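Long-range contacts in bifunctional endo-1,4-beta-xylanase A (Neocallimastix patriciarum, PDB 2VG9), which hydrolyses the beta-1,4-xylosidic linkages within xylan chains, acting as an endo-xylanase of glycoside hydrolase family 11: residues F140-T145 and F156-S161; M32-G37 and A55-D60; E43-V48 and Q202-A207. All blocks are in the same frame, centred on the assembly; numbering follows the deposited sequence.

Contact 1: F140-T145 and F156-S161; sequences FQMDHT and FKQYFS
Strands 140-145 and 156-161 run antiparallel, and six backbone hydrogen bonds join them. Phe140-Phe160, Met142-Gln158 and His144-Phe156 are the hydrogen-bonded pairs, so the amide and carbonyl of all six residues are satisfied across the contact. The straightest bond goes from Gln158 N to Met142 O, 2.9 Å long, with an N-H...O angle of 173°. Gln141 and Asp143 lie at the non-hydrogen-bonded positions and share a face with Lys157. Lys157 bends at chi2 (-73°), which brings its ammonium between their side chains. NZ lies 2.7 Å from Asp143 OD1 in a salt bridge that uses the syn lone pair of the carboxylate. NZ also donates to Gln141 OE1 at 3.1 Å, in the amide plane and on a lone pair. The two strands form a hairpin of the beta jelly roll, and the short connection between them probably corresponds to the thumb loop of family 11 xylanases. On the face with Phe140, Met142 and Phe160, the Gln158 amide has a partner at each end. Its OE1 accepts from a water at 3.2 Å, and the same water donates to Asp143 O at 2.7 Å. Its NE2 is hydrogen-bonded to Glu111 of strand 110-115, which pairs with strand 153-163 on its other edge. The Gln158 amide lies at about 20° to the His144 ring plane, under the rim of one face of the ring. The Phe140 and Phe160 rings are close to parallel but offset, with little overlap. Instead Phe160 CB sits over the face of the Phe140 ring, 3.6 Å from its centroid, as a CH-pi contact. Met142 SD approaches the Phe160 ring obliquely, 5.0 Å from its centroid. On the face of Gln141, Tyr159 turns its CD1 to Gln141 CB and its hydroxyl to Gly187 O.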
loop_
_atom_site.group_PDB
_atom_site.type_symbol
_atom_site.label_atom_id
_atom_site.label_comp_id
_atom_site.label_asym_id
_atom_site.label_seq_id
_atom_site.Cartn_x
_atom_site.Cartn_y
_atom_site.Cartn_z
ATOM N N PHE A 140 -6.470 6.125 -11.902
ATOM C CA PHE A 140 -5.567 6.277 -13.022
ATOM C C PHE A 140 -4.526 5.193 -12.929
ATOM O O PHE A 140 -4.328 4.580 -11.854
ATOM C CB PHE A 140 -4.904 7.685 -13.057
ATOM C CG PHE A 140 -4.223 8.084 -11.760
ATOM C CD1 PHE A 140 -2.868 7.804 -11.554
ATOM C CD2 PHE A 140 -4.937 8.717 -10.744
ATOM C CE1 PHE A 140 -2.222 8.161 -10.365
ATOM C CE2 PHE A 140 -4.290 9.074 -9.516
ATOM C CZ PHE A 140 -2.940 8.791 -9.326
ATOM N N GLN A 141 -3.859 4.946 -14.057
ATOM C CA GLN A 141 -2.745 4.014 -14.078
ATOM C C GLN A 141 -1.530 4.695 -14.678
ATOM O O GLN A 141 -1.659 5.724 -15.344
ATOM C CB GLN A 141 -3.096 2.690 -14.794
ATOM C CG GLN A 141 -3.688 2.831 -16.207
ATOM C CD GLN A 141 -2.623 2.911 -17.271
ATOM O OE1 GLN A 141 -1.597 2.264 -17.164
ATOM N NE2 GLN A 141 -2.863 3.717 -18.311
ATOM N N MET A 142 -0.350 4.159 -14.391
ATOM C CA MET A 142 0.895 4.714 -14.950
ATOM C C MET A 142 1.998 3.676 -14.999
ATOM O O MET A 142 1.957 2.703 -14.265
ATOM C CB MET A 142 1.336 5.996 -14.218
ATOM C CG MET A 142 1.926 5.880 -12.814
ATOM S SD MET A 142 1.875 7.516 -11.971
ATOM C CE MET A 142 2.581 8.571 -13.235
ATOM N N ASP A 143 2.936 3.862 -15.920
ATOM C CA ASP A 143 4.128 3.037 -15.988
ATOM C C ASP A 143 5.053 3.376 -14.817
ATOM O O ASP A 143 5.055 4.505 -14.283
ATOM C CB ASP A 143 4.882 3.247 -17.319
ATOM C CG ASP A 143 4.130 2.719 -18.540
ATOM O OD1 ASP A 143 3.171 1.931 -18.411
ATOM O OD2 ASP A 143 4.520 3.079 -19.674
ATOM N N HIS A 144 5.814 2.379 -14.396
ATOM C CA HIS A 144 6.906 2.574 -13.452
ATOM C C HIS A 144 8.004 1.591 -13.819
ATOM O O HIS A 144 7.713 0.517 -14.340
ATOM C CB HIS A 144 6.450 2.362 -12.013
ATOM C CG HIS A 144 7.452 2.808 -10.991
ATOM N ND1 HIS A 144 8.238 1.923 -10.279
ATOM C CD2 HIS A 144 7.811 4.046 -10.575
ATOM C CE1 HIS A 144 9.033 2.594 -9.465
ATOM N NE2 HIS A 144 8.806 3.884 -9.638
ATOM N N THR A 145 9.252 1.981 -13.577
ATOM C CA THR A 145 10.414 1.110 -13.799
ATOM C C THR A 145 11.203 1.013 -12.490
ATOM O O THR A 145 11.567 2.024 -11.871
ATOM C CB THR A 145 11.285 1.577 -15.016
ATOM O OG1 THR A 145 10.434 1.855 -16.148
ATOM C CG2 THR A 145 12.291 0.484 -15.412
ATOM N N PHE A 156 6.677 -1.929 -15.245
ATOM C CA PHE A 156 5.391 -2.527 -14.878
ATOM C C PHE A 156 4.327 -1.432 -14.738
ATOM O O PHE A 156 4.592 -0.249 -14.982
ATOM C CB PHE A 156 5.519 -3.403 -13.595
ATOM C CG PHE A 156 6.011 -2.654 -12.371
ATOM C CD1 PHE A 156 5.103 -2.169 -11.410
ATOM C CD2 PHE A 156 7.378 -2.441 -12.165
ATOM C CE1 PHE A 156 5.553 -1.468 -10.298
ATOM C CE2 PHE A 156 7.848 -1.742 -11.054
ATOM C CZ PHE A 156 6.933 -1.251 -10.113
ATOM N N LYS A 157 3.120 -1.828 -14.363
ATOM C CA LYS A 157 2.028 -0.866 -14.172
ATOM C C LYS A 157 1.737 -0.627 -12.693
ATOM O O LYS A 157 1.822 -1.551 -11.865
ATOM C CB LYS A 157 0.747 -1.373 -14.840
ATOM C CG LYS A 157 0.845 -1.486 -16.368
ATOM C CD LYS A 157 0.830 -0.120 -16.993
ATOM C CE LYS A 157 0.644 -0.198 -18.489
ATOM N NZ LYS A 157 0.607 1.177 -19.024
ATOM N N GLN A 158 1.370 0.612 -12.376
ATOM C CA GLN A 158 0.782 0.928 -11.077
ATOM C C GLN A 158 -0.671 1.336 -11.285
ATOM O O GLN A 158 -0.980 2.093 -12.211
ATOM C CB GLN A 158 1.587 2.032 -10.396
ATOM C CG GLN A 158 3.014 1.592 -10.027
ATOM C CD GLN A 158 3.883 2.740 -9.561
ATOM O OE1 GLN A 158 3.839 3.831 -10.121
ATOM N NE2 GLN A 158 4.683 2.494 -8.545
ATOM N N TYR A 159 -1.578 0.812 -10.467
ATOM C CA TYR A 159 -2.972 1.274 -10.480
ATOM C C TYR A 159 -3.210 2.055 -9.198
ATOM O O TYR A 159 -2.743 1.666 -8.136
ATOM C CB TYR A 159 -3.995 0.125 -10.591
ATOM C CG TYR A 159 -3.924 -0.717 -11.832
ATOM C CD1 TYR A 159 -3.122 -0.339 -12.927
ATOM C CD2 TYR A 159 -4.698 -1.868 -11.943
ATOM C CE1 TYR A 159 -3.051 -1.128 -14.087
ATOM C CE2 TYR A 159 -4.640 -2.665 -13.096
ATOM C CZ TYR A 159 -3.814 -2.285 -14.162
ATOM O OH TYR A 159 -3.773 -3.085 -15.286
ATOM N N PHE A 160 -3.968 3.132 -9.327
ATOM C CA PHE A 160 -4.275 4.074 -8.237
ATOM C C PHE A 160 -5.731 4.376 -8.150
ATOM O O PHE A 160 -6.373 4.578 -9.176
ATOM C CB PHE A 160 -3.580 5.444 -8.480
ATOM C CG PHE A 160 -2.068 5.381 -8.372
ATOM C CD1 PHE A 160 -1.448 5.587 -7.132
ATOM C CD2 PHE A 160 -1.269 5.102 -9.519
ATOM C CE1 PHE A 160 -0.034 5.511 -7.004
ATOM C CE2 PHE A 160 0.128 5.050 -9.411
ATOM C CZ PHE A 160 0.749 5.243 -8.152
ATOM N N SER A 161 -6.216 4.425 -6.904
ATOM C CA SER A 161 -7.422 5.126 -6.491
ATOM C C SER A 161 -6.960 6.114 -5.428
ATOM O O SER A 161 -6.425 5.722 -4.387
ATOM C CB SER A 161 -8.387 4.179 -5.786
ATOM O OG SER A 161 -9.079 3.349 -6.683
HETATM O O HOH W 1 5.704 5.721 -11.939
#

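Contact 2: M32-G37 and A55-D60; sequences MTLGSG and ARRGLD
Arg57 NH1 is held by two hydrogen bonds, one to Thr39 O and one to a water 2.9 Å away. The rest of the guanidinium is gripped as well: NE donates to Ser20 O and NH2 to Phe19 O. The water lies in the guanidinium plane at its edge. It stands 2.6 Å from Gly35 O and 2.8 Å from Gly37 O. It is placed to donate to both, though other acceptors nearby compete for its two protons. Gly37 O is itself 3.2 Å from Arg57 NH1, but the angle is too poor for a bond. Gly37 has a positive phi (67°), which favours glycine in this turn. The contact spans the jelly-roll sandwich. Strand 29-34 belongs to one sheet and strand 52-60 to the other, and no backbone bond joins the two segments. Arg57 bridges this distance with a side chain bent at chi3 (78°). Leu34 CD2 lies over one face of the guanidinium, toward its rim, 3.8 Å from Arg57 NH1. A leucine at Arg57 would remove the four guanidinium hydrogen bonds described here and would probably loosen the turn after strand 29-34. Toward the start of both segments, Met32 runs straight out to SD, with CG anti to the backbone N (chi1 174°), then bends at the last torsion. Its SD lies 4.0 Å from Arg57 CG, and its CE meets Ala55 CB at 4.4 Å.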
loop_
_atom_site.group_PDB
_atom_site.type_symbol
_atom_site.label_atom_id
_atom_site.label_comp_id
_atom_site.label_asym_id
_atom_site.label_seq_id
_atom_site.Cartn_x
_atom_site.Cartn_y
_atom_site.Cartn_z
ATOM N N MET A 32 8.842 -0.591 13.417
ATOM C CA MET A 32 7.469 -1.036 13.475
ATOM C C MET A 32 7.332 -1.812 14.753
ATOM O O MET A 32 8.179 -2.634 15.079
ATOM C CB MET A 32 7.121 -1.948 12.287
ATOM C CG MET A 32 5.705 -2.573 12.393
ATOM S SD MET A 32 5.283 -3.768 11.076
ATOM C CE MET A 32 6.704 -3.516 10.083
ATOM N N THR A 33 6.235 -1.575 15.452
ATOM C CA THR A 33 5.879 -2.347 16.658
ATOM C C THR A 33 4.598 -3.064 16.325
ATOM O O THR A 33 3.599 -2.417 16.035
ATOM C CB THR A 33 5.734 -1.393 17.904
ATOM O OG1 THR A 33 7.002 -0.731 18.133
ATOM C CG2 THR A 33 5.355 -2.132 19.164
ATOM N N LEU A 34 4.618 -4.394 16.353
ATOM C CA LEU A 34 3.401 -5.203 16.113
ATOM C C LEU A 34 2.363 -5.030 17.204
ATOM O O LEU A 34 2.720 -4.804 18.348
ATOM C CB LEU A 34 3.740 -6.704 16.046
ATOM C CG LEU A 34 4.812 -7.176 15.089
ATOM C CD1 LEU A 34 4.924 -8.710 15.134
ATOM C CD2 LEU A 34 4.555 -6.664 13.660
ATOM N N GLY A 35 1.078 -5.132 16.853
ATOM C CA GLY A 35 0.003 -5.325 17.860
ATOM C C GLY A 35 -0.664 -6.642 17.480
ATOM O O GLY A 35 -0.184 -7.300 16.560
ATOM N N SER A 36 -1.749 -7.034 18.158
ATOM C CA SER A 36 -2.522 -8.236 17.801
ATOM C C SER A 36 -3.032 -8.174 16.380
ATOM O O SER A 36 -3.315 -7.076 15.864
ATOM C CB SER A 36 -3.778 -8.401 18.679
ATOM O OG SER A 36 -3.483 -8.087 20.028
ATOM N N GLY A 37 -3.169 -9.353 15.771
ATOM C CA GLY A 37 -3.794 -9.477 14.476
ATOM C C GLY A 37 -2.933 -8.798 13.429
ATOM O O GLY A 37 -1.748 -9.143 13.273
ATOM N N ALA A 55 6.341 0.871 5.876
ATOM C CA ALA A 55 5.868 -0.125 6.875
ATOM C C ALA A 55 4.457 -0.583 6.515
ATOM O O ALA A 55 3.537 0.236 6.319
ATOM C CB ALA A 55 5.904 0.436 8.316
ATOM N N ARG A 56 4.273 -1.884 6.442
ATOM C CA ARG A 56 3.000 -2.419 5.972
ATOM C C ARG A 56 2.708 -3.781 6.557
ATOM O O ARG A 56 3.621 -4.573 6.832
ATOM C CB ARG A 56 2.999 -2.509 4.458
ATOM C CG ARG A 56 4.128 -3.294 3.901
ATOM C CD ARG A 56 3.988 -3.528 2.384
ATOM N NE ARG A 56 4.334 -2.339 1.614
ATOM C CZ ARG A 56 5.266 -2.269 0.671
ATOM N NH1 ARG A 56 5.999 -3.328 0.334
ATOM N NH2 ARG A 56 5.458 -1.119 0.066
ATOM N N ARG A 57 1.425 -4.041 6.729
ATOM C CA ARG A 57 0.911 -5.328 7.207
ATOM C C ARG A 57 -0.313 -5.709 6.404
ATOM O O ARG A 57 -1.152 -4.844 6.083
ATOM C CB ARG A 57 0.523 -5.226 8.684
ATOM C CG ARG A 57 1.760 -5.117 9.617
ATOM C CD ARG A 57 1.435 -5.666 10.963
ATOM N NE ARG A 57 1.455 -7.126 10.944
ATOM C CZ ARG A 57 1.198 -7.892 12.000
ATOM N NH1 ARG A 57 0.879 -7.335 13.172
ATOM N NH2 ARG A 57 1.260 -9.217 11.885
ATOM N N GLY A 58 -0.455 -6.995 6.082
ATOM C CA GLY A 58 -1.600 -7.397 5.246
ATOM C C GLY A 58 -1.845 -8.883 5.158
ATOM O O GLY A 58 -1.214 -9.674 5.851
ATOM N N LEU A 59 -2.757 -9.248 4.258
ATOM C CA LEU A 59 -3.213 -10.611 4.110
ATOM C C LEU A 59 -2.666 -11.086 2.776
ATOM O O LEU A 59 -2.943 -10.453 1.750
ATOM C CB LEU A 59 -4.765 -10.678 4.137
ATOM C CG LEU A 59 -5.351 -12.097 4.136
ATOM C CD1 LEU A 59 -4.814 -12.894 5.330
ATOM C CD2 LEU A 59 -6.892 -12.049 4.185
ATOM N N ASP A 60 -1.862 -12.161 2.794
ATOM C CA ASP A 60 -1.350 -12.765 1.530
ATOM C C ASP A 60 -2.436 -13.615 0.935
ATOM O O ASP A 60 -3.136 -14.345 1.662
ATOM C CB ASP A 60 -0.075 -13.614 1.742
ATOM C CG ASP A 60 0.284 -14.518 0.483
ATOM O OD1 ASP A 60 0.749 -14.030 -0.595
ATOM O OD2 ASP A 60 0.131 -15.761 0.598
HETATM O O HOH W 2 0.240 -9.406 15.157
#

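Contact 3: E43-V48 and Q202-A207; sequences EWNAAV and QSSGVA
This contact is an antiparallel strand pair within the six-stranded sheet of the jelly roll, where strand 40-45 lies beside strand 203-216. Trp44 and Gly205 form the hydrogen-bonded pair, with Trp44 N to Gly205 O and Gly205 N to Trp44 O both at 3.0 Å. A water donates to both carbonyls, 2.6 Å from Trp44 O. The Trp44 side chain takes the crowded position between backbone N and carbonyl carbon (chi1 64°), which folds the indole across the neighbouring strand. Gly205 CA lies over the six-membered ring, 3.8 Å from its centroid, as a CH-pi contact. A side chain at Gly205 would clash with Trp44 CZ2, so glycine lets the indole lie flat on the backbone. At the ring edge and in its plane, NE1 donates to Ser203 OG at 3.2 Å. That oxygen is also hydrogen-bonded to Asn90 O. Phe53, on strand 52-60 of the other sheet, stacks on the same indole. Further along, Ala46 N donates to Ser203 O at 2.8 Å and weakly to Ser204 OG. Ala47 then centres an inverse gamma turn, closed by Val48 N to Ala46 O at 2.8 Å.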
loop_
_atom_site.group_PDB
_atom_site.type_symbol
_atom_site.label_atom_id
_atom_site.label_comp_id
_atom_site.label_asym_id
_atom_site.label_seq_id
_atom_site.Cartn_x
_atom_site.Cartn_y
_atom_site.Cartn_z
ATOM N N GLU A 43 7.121 4.371 12.885
ATOM C CA GLU A 43 7.661 5.691 13.014
ATOM C C GLU A 43 8.888 5.734 12.129
ATOM O O GLU A 43 9.599 4.740 11.990
ATOM C CB GLU A 43 7.951 6.053 14.497
ATOM C CG GLU A 43 8.878 5.097 15.297
ATOM C CD GLU A 43 10.377 5.389 15.119
ATOM O OE1 GLU A 43 11.210 4.451 15.267
ATOM O OE2 GLU A 43 10.735 6.563 14.824
ATOM N N TRP A 44 9.103 6.859 11.465
ATOM C CA TRP A 44 10.225 6.965 10.568
ATOM C C TRP A 44 10.876 8.326 10.687
ATOM O O TRP A 44 10.220 9.303 10.989
ATOM C CB TRP A 44 9.830 6.624 9.119
ATOM C CG TRP A 44 8.822 7.540 8.428
ATOM C CD1 TRP A 44 9.108 8.550 7.550
ATOM C CD2 TRP A 44 7.392 7.498 8.540
ATOM N NE1 TRP A 44 7.947 9.145 7.120
ATOM C CE2 TRP A 44 6.879 8.535 7.726
ATOM C CE3 TRP A 44 6.493 6.711 9.284
ATOM C CZ2 TRP A 44 5.500 8.798 7.618
ATOM C CZ3 TRP A 44 5.112 6.972 9.167
ATOM C CH2 TRP A 44 4.640 8.013 8.351
ATOM N N ASN A 45 12.188 8.362 10.507
ATOM C CA ASN A 45 12.907 9.619 10.299
ATOM C C ASN A 45 13.685 9.389 9.042
ATOM O O ASN A 45 14.707 8.695 9.084
ATOM C CB ASN A 45 13.877 9.939 11.461
ATOM C CG ASN A 45 13.162 10.399 12.714
ATOM O OD1 ASN A 45 12.797 11.579 12.839
ATOM N ND2 ASN A 45 12.954 9.474 13.659
ATOM N N ALA A 46 13.188 9.920 7.918
ATOM C CA ALA A 46 13.875 9.827 6.631
ATOM C C ALA A 46 13.878 11.178 5.906
ATOM O O ALA A 46 13.882 11.230 4.674
ATOM C CB ALA A 46 13.258 8.739 5.753
ATOM N N ALA A 47 13.854 12.267 6.677
ATOM C CA ALA A 47 13.880 13.628 6.112
ATOM C C ALA A 47 15.313 14.008 5.700
ATOM O O ALA A 47 15.945 14.929 6.244
ATOM C CB ALA A 47 13.253 14.641 7.078
ATOM N N VAL A 48 15.812 13.244 4.747
ATOM C CA VAL A 48 17.137 13.411 4.148
ATOM C C VAL A 48 17.005 13.171 2.637
ATOM O O VAL A 48 16.060 12.497 2.185
ATOM C CB VAL A 48 18.161 12.405 4.765
ATOM C CG1 VAL A 48 18.427 12.715 6.258
ATOM C CG2 VAL A 48 17.728 10.934 4.563
ATOM N N GLN A 202 11.669 11.269 1.818
ATOM C CA GLN A 202 12.291 12.518 2.307
ATOM C C GLN A 202 11.408 13.169 3.398
ATOM O O GLN A 202 11.224 14.383 3.449
ATOM C CB GLN A 202 12.606 13.486 1.134
ATOM C CG GLN A 202 13.638 12.914 0.146
ATOM C CD GLN A 202 13.947 13.811 -1.056
ATOM O OE1 GLN A 202 13.331 14.884 -1.267
ATOM N NE2 GLN A 202 14.890 13.368 -1.870
ATOM N N SER A 203 10.875 12.338 4.280
ATOM C CA SER A 203 10.011 12.791 5.363
ATOM C C SER A 203 10.253 12.011 6.641
ATOM O O SER A 203 10.967 10.994 6.639
ATOM C CB SER A 203 8.517 12.656 4.968
ATOM O OG SER A 203 8.169 11.288 4.789
ATOM N N SER A 204 9.634 12.488 7.717
ATOM C CA SER A 204 9.551 11.785 8.991
ATOM C C SER A 204 8.105 11.794 9.447
ATOM O O SER A 204 7.360 12.721 9.123
ATOM C CB SER A 204 10.443 12.491 10.019
ATOM O OG SER A 204 11.782 12.491 9.529
ATOM N N GLY A 205 7.682 10.764 10.178
ATOM C CA GLY A 205 6.359 10.786 10.774
ATOM C C GLY A 205 6.036 9.560 11.602
ATOM O O GLY A 205 6.940 8.808 11.992
ATOM N N VAL A 206 4.750 9.364 11.865
ATOM C CA VAL A 206 4.226 8.230 12.645
ATOM C C VAL A 206 2.879 7.782 12.070
ATOM O O VAL A 206 2.118 8.577 11.532
ATOM C CB VAL A 206 4.004 8.566 14.182
ATOM C CG1 VAL A 206 5.323 8.817 14.907
ATOM C CG2 VAL A 206 3.093 9.807 14.358
ATOM N N ALA A 207 2.596 6.484 12.194
ATOM C CA ALA A 207 1.309 5.932 11.826
ATOM C C ALA A 207 1.041 4.918 12.899
ATOM O O ALA A 207 1.801 3.946 13.043
ATOM C CB ALA A 207 1.364 5.237 10.457
HETATM O O HOH W 3 9.273 10.220 13.281
#

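From the N terminus, the chain first passes 32-37, where contact 2 opens, and then 43-48, where contact 3 opens. Contact 2 closes at 55-60, after a loop of 17 residues. Contact 3 stays open until 202-207, near the C terminus, so contacts 2 and 3 cross. Contact 1 opens at 140-145 and closes at 156-161 after ten residues, wholly within the long span of contact 3 and after contact 2 has closed. Contact 2 ties the two sheets of the sandwich together. Contact 3 joins early and late strands within one sheet. Contact 1 forms a hairpin in the other sheet, its centre about 25 Å from that of contact 2.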